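Local coordinates for uronate isomerase (Caulobacter crescentus, PDB 2Q01), which catalyses the isomerisation of D-glucuronate to D-fructuronate and of D-galacturonate to D-tagaturonate in pentose and glucuronate interconversion, at residues B[193-201]-B[242-253]; B[224-232]-B[267-275]. All coordinates share one frame; numbering follows the deposited sequence.

Interaction 1 of 2, residues B[193-201]-B[242-253]; sequences VITAYRPDA and FIDAGATSSDHG
With CG of Arg198 (chi1 -162°) and of Asp251 (chi1 -175°) each swung opposite its own backbone N, the two side chains run alongside in the same direction, and the arginine's extended chain carries Arg198 NH1 to 2.8 Å from Asp251 OD2, a salt bridge between nearly perpendicular planes. Asp251 OD1 is hydrogen-bonded to His309, and OD2 weakly to His41. Asp200 extends the network: its OD2 pairs with Arg198 NE and accepts Gly253 N at 2.9 Å on the syn side. Without this carboxylate, as with an alanine here, Gly253 N would probably lose its acceptor and the guanidinium one of two carboxylate partners. Tyr197 N donates almost straight to Ser249 O, and Asp251 N returns a bond to Tyr197 O at 2.7 Å, a single bridge. The Tyr197 edge meets the Phe242 face in a T-shaped pair, Tyr197 CD1 over the ring centre. Gly246 closes the helix in a Schellman motif at positive phi, where a CB would strike Ile194 CG2. In this TIM-barrel fold, the contact joins the segment after strand 192-194 to strand 249-252, the last turn of helix 228-244 contributing Phe242; Ser250 and His252 touch strand 305-308, His252 also helix 281-302.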
# COMPACT_ATOMS: atom_id res chain seq x y z
N VAL B 193 18.12 2.89 33.54
CA VAL B 193 17.78 1.67 32.83
C VAL B 193 16.55 1.05 33.49
O VAL B 193 16.60 0.65 34.66
CB VAL B 193 18.95 0.67 32.79
CG1 VAL B 193 18.54 -0.62 32.09
CG2 VAL B 193 20.17 1.29 32.10
N ILE B 194 15.45 1.01 32.76
CA ILE B 194 14.19 0.48 33.27
C ILE B 194 13.76 -0.75 32.49
O ILE B 194 14.47 -1.23 31.60
CB ILE B 194 13.06 1.55 33.28
CG1 ILE B 194 12.81 2.11 31.88
CG2 ILE B 194 13.39 2.65 34.26
CD1 ILE B 194 11.52 2.90 31.76
N THR B 195 12.59 -1.28 32.84
CA THR B 195 12.09 -2.50 32.23
C THR B 195 10.71 -2.30 31.58
O THR B 195 10.12 -1.23 31.67
CB THR B 195 12.07 -3.66 33.26
OG1 THR B 195 11.57 -4.85 32.64
CG2 THR B 195 11.21 -3.32 34.47
N ALA B 196 10.24 -3.34 30.89
CA ALA B 196 8.89 -3.36 30.32
C ALA B 196 8.29 -4.74 30.55
O ALA B 196 8.99 -5.75 30.48
CB ALA B 196 8.93 -3.02 28.84
N TYR B 197 6.98 -4.77 30.83
CA TYR B 197 6.27 -6.01 31.16
C TYR B 197 5.77 -6.74 29.91
O TYR B 197 4.85 -6.27 29.24
CB TYR B 197 5.08 -5.67 32.07
CG TYR B 197 4.38 -6.86 32.69
CD1 TYR B 197 4.92 -7.49 33.81
CD2 TYR B 197 3.17 -7.32 32.19
CE1 TYR B 197 4.28 -8.56 34.40
CE2 TYR B 197 2.51 -8.40 32.78
CZ TYR B 197 3.08 -9.01 33.89
OH TYR B 197 2.47 -10.07 34.50
N ARG B 198 6.37 -7.89 29.61
CA ARG B 198 5.99 -8.66 28.42
C ARG B 198 5.50 -10.06 28.78
O ARG B 198 6.29 -11.01 28.78
CB ARG B 198 7.17 -8.75 27.45
CG ARG B 198 6.77 -9.13 26.03
CD ARG B 198 7.92 -9.79 25.30
NE ARG B 198 7.55 -10.12 23.93
CZ ARG B 198 7.85 -9.38 22.86
NH1 ARG B 198 8.53 -8.24 22.99
NH2 ARG B 198 7.46 -9.77 21.66
N PRO B 199 4.19 -10.21 29.05
CA PRO B 199 3.64 -11.47 29.57
C PRO B 199 3.40 -12.59 28.54
O PRO B 199 2.81 -13.61 28.90
CB PRO B 199 2.32 -11.02 30.20
CG PRO B 199 1.91 -9.84 29.40
CD PRO B 199 3.15 -9.18 28.90
N ASP B 200 3.88 -12.40 27.32
CA ASP B 200 3.64 -13.30 26.17
C ASP B 200 3.77 -14.80 26.43
O ASP B 200 2.97 -15.58 25.92
CB ASP B 200 4.55 -12.92 25.00
CG ASP B 200 4.18 -11.59 24.37
OD1 ASP B 200 3.23 -10.92 24.84
OD2 ASP B 200 4.86 -11.21 23.40
N ALA B 201 4.79 -15.19 27.20
CA ALA B 201 5.07 -16.60 27.45
C ALA B 201 4.07 -17.29 28.39
O ALA B 201 3.91 -18.51 28.33
CB ALA B 201 6.50 -16.78 27.94
N PHE B 242 7.52 -4.70 38.48
CA PHE B 242 8.10 -4.05 37.31
C PHE B 242 8.05 -2.53 37.45
O PHE B 242 9.02 -1.84 37.13
CB PHE B 242 7.39 -4.49 36.03
CG PHE B 242 7.91 -5.78 35.45
CD1 PHE B 242 7.78 -6.99 36.12
CD2 PHE B 242 8.52 -5.79 34.19
CE1 PHE B 242 8.25 -8.18 35.57
CE2 PHE B 242 8.99 -6.97 33.63
CZ PHE B 242 8.86 -8.17 34.33
N ILE B 243 6.91 -2.02 37.93
CA ILE B 243 6.73 -0.60 38.26
C ILE B 243 7.78 -0.12 39.26
O ILE B 243 8.39 0.94 39.07
CB ILE B 243 5.29 -0.36 38.82
CG1 ILE B 243 4.28 -0.49 37.69
CG2 ILE B 243 5.16 1.03 39.46
CD1 ILE B 243 2.90 -0.85 38.15
N ASP B 244 8.00 -0.92 40.31
CA ASP B 244 9.03 -0.66 41.31
C ASP B 244 10.44 -0.70 40.74
O ASP B 244 11.36 -0.10 41.29
CB ASP B 244 8.90 -1.65 42.47
CG ASP B 244 7.63 -1.45 43.29
OD1 ASP B 244 7.22 -2.41 43.98
OD2 ASP B 244 7.05 -0.35 43.25
N ALA B 245 10.60 -1.41 39.62
CA ALA B 245 11.86 -1.46 38.89
C ALA B 245 11.94 -0.35 37.82
O ALA B 245 12.90 -0.28 37.04
CB ALA B 245 12.06 -2.83 38.26
N GLY B 246 10.91 0.49 37.77
CA GLY B 246 10.91 1.67 36.91
C GLY B 246 10.06 1.60 35.66
O GLY B 246 10.00 2.58 34.91
N ALA B 247 9.41 0.46 35.43
CA ALA B 247 8.56 0.27 34.25
C ALA B 247 7.38 1.23 34.19
O ALA B 247 6.77 1.56 35.21
CB ALA B 247 8.05 -1.16 34.17
N THR B 248 7.10 1.70 32.98
CA THR B 248 5.95 2.54 32.72
C THR B 248 5.09 1.92 31.62
O THR B 248 4.00 2.40 31.33
CB THR B 248 6.37 3.96 32.26
OG1 THR B 248 7.15 3.88 31.06
CG2 THR B 248 7.18 4.69 33.33
N SER B 249 5.59 0.83 31.05
CA SER B 249 4.93 0.21 29.90
C SER B 249 4.80 -1.30 29.98
O SER B 249 5.54 -1.97 30.71
CB SER B 249 5.63 0.63 28.61
OG SER B 249 4.88 0.23 27.48
N SER B 250 3.85 -1.84 29.22
CA SER B 250 3.74 -3.27 29.02
C SER B 250 3.81 -3.54 27.51
O SER B 250 3.60 -2.63 26.70
CB SER B 250 2.46 -3.84 29.64
OG SER B 250 1.37 -3.78 28.75
N ASP B 251 4.13 -4.77 27.13
CA ASP B 251 4.33 -5.10 25.71
C ASP B 251 3.70 -6.45 25.35
O ASP B 251 3.84 -7.42 26.10
CB ASP B 251 5.82 -5.08 25.36
CG ASP B 251 6.08 -5.31 23.88
OD1 ASP B 251 5.23 -4.89 23.05
OD2 ASP B 251 7.12 -5.90 23.54
N HIS B 252 3.02 -6.51 24.21
CA HIS B 252 2.27 -7.69 23.80
C HIS B 252 2.49 -8.05 22.33
O HIS B 252 1.95 -7.41 21.44
CB HIS B 252 0.78 -7.49 24.09
CG HIS B 252 0.52 -6.96 25.46
ND1 HIS B 252 0.46 -7.77 26.57
CD2 HIS B 252 0.38 -5.69 25.92
CE1 HIS B 252 0.26 -7.03 27.65
NE2 HIS B 252 0.21 -5.77 27.28
N GLY B 253 3.30 -9.08 22.10
CA GLY B 253 3.58 -9.58 20.75
C GLY B 253 2.74 -10.79 20.41
O GLY B 253 3.23 -11.92 20.43
O HOH W 1 15.45 -0.49 37.29
O HOH W 2 8.53 0.66 30.71
O HOH W 3 7.08 -7.39 20.41
O HOH W 4 0.59 -10.61 26.04

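Interaction 2 of 2, residues B[224-232]-B[267-275]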
# COMPACT_ATOMS: atom_id res chain seq x y z
N ASP B 224 -0.83 -19.53 43.12
CA ASP B 224 -1.38 -20.66 42.37
C ASP B 224 -1.73 -20.16 40.97
O ASP B 224 -2.79 -19.59 40.72
CB ASP B 224 -2.60 -21.28 43.07
CG ASP B 224 -3.10 -22.55 42.37
OD1 ASP B 224 -2.33 -23.19 41.61
OD2 ASP B 224 -4.28 -22.91 42.58
N VAL B 225 -0.80 -20.41 40.06
CA VAL B 225 -0.80 -19.84 38.72
C VAL B 225 -1.70 -20.61 37.74
O VAL B 225 -2.14 -20.08 36.71
CB VAL B 225 0.67 -19.68 38.27
CG1 VAL B 225 0.96 -20.28 36.93
CG2 VAL B 225 1.07 -18.24 38.35
N TYR B 226 -2.02 -21.85 38.11
CA TYR B 226 -2.88 -22.72 37.30
C TYR B 226 -4.35 -22.64 37.74
O TYR B 226 -5.13 -23.55 37.47
CB TYR B 226 -2.37 -24.17 37.34
CG TYR B 226 -0.89 -24.32 37.01
CD1 TYR B 226 -0.45 -24.35 35.68
CD2 TYR B 226 0.06 -24.44 38.02
CE1 TYR B 226 0.90 -24.49 35.38
CE2 TYR B 226 1.42 -24.58 37.72
CZ TYR B 226 1.83 -24.61 36.40
OH TYR B 226 3.17 -24.75 36.11
N SER B 227 -4.70 -21.56 38.42
CA SER B 227 -6.09 -21.26 38.81
C SER B 227 -6.35 -19.78 38.55
O SER B 227 -5.50 -18.94 38.85
CB SER B 227 -6.32 -21.62 40.28
OG SER B 227 -7.47 -20.97 40.80
N TRP B 228 -7.53 -19.48 38.01
CA TRP B 228 -7.81 -18.20 37.34
C TRP B 228 -7.60 -16.91 38.13
O TRP B 228 -6.79 -16.06 37.73
CB TRP B 228 -9.20 -18.22 36.70
CG TRP B 228 -9.62 -16.94 36.03
CD1 TRP B 228 -10.71 -16.17 36.35
CD2 TRP B 228 -8.99 -16.29 34.92
NE1 TRP B 228 -10.79 -15.09 35.51
CE2 TRP B 228 -9.75 -15.13 34.62
CE3 TRP B 228 -7.86 -16.57 34.14
CZ2 TRP B 228 -9.41 -14.26 33.58
CZ3 TRP B 228 -7.52 -15.70 33.11
CH2 TRP B 228 -8.30 -14.56 32.84
N LYS B 229 -8.32 -16.76 39.24
CA LYS B 229 -8.26 -15.53 40.02
C LYS B 229 -6.88 -15.25 40.61
O LYS B 229 -6.51 -14.09 40.80
CB LYS B 229 -9.35 -15.52 41.11
CG LYS B 229 -10.67 -14.90 40.64
CD LYS B 229 -11.85 -15.30 41.51
CE LYS B 229 -12.44 -16.65 41.09
NZ LYS B 229 -13.52 -17.11 42.01
N SER B 230 -6.13 -16.31 40.88
CA SER B 230 -4.77 -16.16 41.40
C SER B 230 -3.70 -16.14 40.30
O SER B 230 -2.54 -15.84 40.57
CB SER B 230 -4.47 -17.23 42.46
OG SER B 230 -4.64 -18.53 41.95
N TYR B 231 -4.10 -16.45 39.07
CA TYR B 231 -3.26 -16.23 37.89
C TYR B 231 -3.27 -14.74 37.60
O TYR B 231 -2.25 -14.14 37.26
CB TYR B 231 -3.79 -17.04 36.70
CG TYR B 231 -3.24 -16.65 35.34
CD1 TYR B 231 -2.02 -17.17 34.88
CD2 TYR B 231 -3.96 -15.79 34.50
CE1 TYR B 231 -1.53 -16.82 33.63
CE2 TYR B 231 -3.46 -15.44 33.25
CZ TYR B 231 -2.25 -15.96 32.82
OH TYR B 231 -1.77 -15.61 31.59
N LEU B 232 -4.45 -14.14 37.75
CA LEU B 232 -4.63 -12.71 37.62
C LEU B 232 -3.94 -11.93 38.74
O LEU B 232 -3.36 -10.87 38.49
CB LEU B 232 -6.12 -12.36 37.55
CG LEU B 232 -6.87 -12.76 36.29
CD1 LEU B 232 -8.27 -12.17 36.32
CD2 LEU B 232 -6.12 -12.33 35.04
N ALA B 267 -14.24 -16.42 30.98
CA ALA B 267 -12.78 -16.31 30.97
C ALA B 267 -12.15 -17.44 31.77
O ALA B 267 -11.14 -18.01 31.35
CB ALA B 267 -12.35 -14.95 31.51
N GLU B 268 -12.74 -17.74 32.93
CA GLU B 268 -12.28 -18.84 33.78
C GLU B 268 -12.47 -20.20 33.10
O GLU B 268 -11.57 -21.05 33.14
CB GLU B 268 -13.01 -18.80 35.14
CG GLU B 268 -12.55 -19.87 36.13
CD GLU B 268 -12.64 -19.43 37.58
OE1 GLU B 268 -13.46 -18.52 37.90
OE2 GLU B 268 -11.90 -20.00 38.41
N ALA B 269 -13.64 -20.38 32.47
CA ALA B 269 -13.94 -21.58 31.69
C ALA B 269 -12.89 -21.84 30.62
O ALA B 269 -12.38 -22.96 30.52
CB ALA B 269 -15.31 -21.45 31.04
N LEU B 270 -12.58 -20.80 29.85
CA LEU B 270 -11.59 -20.88 28.77
C LEU B 270 -10.19 -21.15 29.30
O LEU B 270 -9.44 -21.95 28.73
CB LEU B 270 -11.61 -19.59 27.95
CG LEU B 270 -10.57 -19.35 26.86
CD1 LEU B 270 -10.75 -20.32 25.73
CD2 LEU B 270 -10.71 -17.93 26.37
N PHE B 271 -9.85 -20.48 30.40
CA PHE B 271 -8.57 -20.67 31.09
C PHE B 271 -8.39 -22.12 31.54
O PHE B 271 -7.35 -22.72 31.29
CB PHE B 271 -8.48 -19.71 32.28
CG PHE B 271 -7.22 -19.85 33.09
CD1 PHE B 271 -7.26 -20.39 34.37
CD2 PHE B 271 -6.00 -19.42 32.58
CE1 PHE B 271 -6.09 -20.52 35.12
CE2 PHE B 271 -4.84 -19.55 33.32
CZ PHE B 271 -4.88 -20.09 34.59
N ASN B 272 -9.43 -22.67 32.17
CA ASN B 272 -9.41 -24.06 32.66
C ASN B 272 -9.22 -25.11 31.57
O ASN B 272 -8.49 -26.08 31.78
CB ASN B 272 -10.68 -24.36 33.45
CG ASN B 272 -10.73 -23.65 34.79
OD1 ASN B 272 -11.79 -23.56 35.41
ND2 ASN B 272 -9.58 -23.13 35.25
N SER B 273 -9.84 -24.90 30.41
CA SER B 273 -9.69 -25.80 29.26
C SER B 273 -8.25 -25.87 28.79
O SER B 273 -7.77 -26.95 28.43
CB SER B 273 -10.56 -25.33 28.09
OG SER B 273 -11.90 -25.12 28.49
N LEU B 274 -7.57 -24.73 28.78
CA LEU B 274 -6.21 -24.65 28.25
C LEU B 274 -5.19 -25.20 29.24
O LEU B 274 -4.26 -25.90 28.84
CB LEU B 274 -5.87 -23.21 27.85
CG LEU B 274 -6.71 -22.62 26.71
CD1 LEU B 274 -6.70 -21.13 26.79
CD2 LEU B 274 -6.21 -23.07 25.36
N VAL B 275 -5.38 -24.89 30.52
CA VAL B 275 -4.59 -25.45 31.62
C VAL B 275 -4.68 -26.99 31.67
O VAL B 275 -3.67 -27.66 31.87
CB VAL B 275 -4.99 -24.81 32.99
CG1 VAL B 275 -4.42 -25.58 34.16
CG2 VAL B 275 -4.53 -23.38 33.04
O HOH W 5 -10.06 -18.99 40.13
O HOH W 6 -9.70 -21.53 37.97
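The Phe271 ring lies between Trp228 CE3, 3.5 Å above one face, and CG2 of its own helix neighbour Val275 on the opposite face, while Val225 O and Ser227 N sit at its edge in the ring plane. It is the centre of an aromatic cluster with Trp228 and Tyr231, built where helix 228-232 meets helix 267-275 nearly at a right angle (93°), in the helical layer of a TIM-barrel-clan protein. Both ring pairs are oblique: the planes of Trp228 and Phe271 are 50° apart, and Phe271 CE2 stands over the centre of the Tyr231 ring, 3.8 Å above its plane. Large flat residues suit a crossing whose axes stay 10.7 Å apart, since they can span that distance from both helices.

The indole of Trp228 is itself covered on two sides. Glu268 N and CA and Ala267 C lie over one face, and Leu232 CD1 of its own helix against the other. CG of Trp228 is turned opposite the backbone N (chi1 178°), sending the indole across to the second helix, where small Ala267 lets its CB come to 3.7 Å from Trp228 CZ2. At the border of the cluster, Tyr226 CB touches Val275 CG1. Phe287 of helix 281-302 packs on Trp228, and Tyr231 OH is hydrogen-bonded to Val202 O.

No direct hydrogen bond crosses between the segments; water supplies the polar link at the start of helix 228-244. One water accepts from Lys229 N and donates to Glu268 OE2. A second accepts from Trp228 N at 3.0 Å and from Asn272 ND2 at 3.2 Å, and donates to the same Glu268 OE2 at 2.7 Å.

How the interactions relate
Helix 228-244 connects the two contacts: its first turn enters interaction 2, and its last turn, with Phe242, enters interaction 1. Along the chain their segments alternate, strand 249-252 of interaction 1 preceding helix 264-276 of interaction 2. The centres of the two interactions are 22 Å apart and their nearest atoms about 6 Å, without touching. Interaction 1 lies about 12 Å from the chain centre and is buried; interaction 2 lies about 30 Å out, partly buried. His235, on the shared helix, bonds to both Tyr197 OH and Tyr231 OH. The cluster of Asp251, His309 and His41 is consistent with the polar centre where metallo-dependent hydrolases usually have their active site; interaction 2 is peripheral.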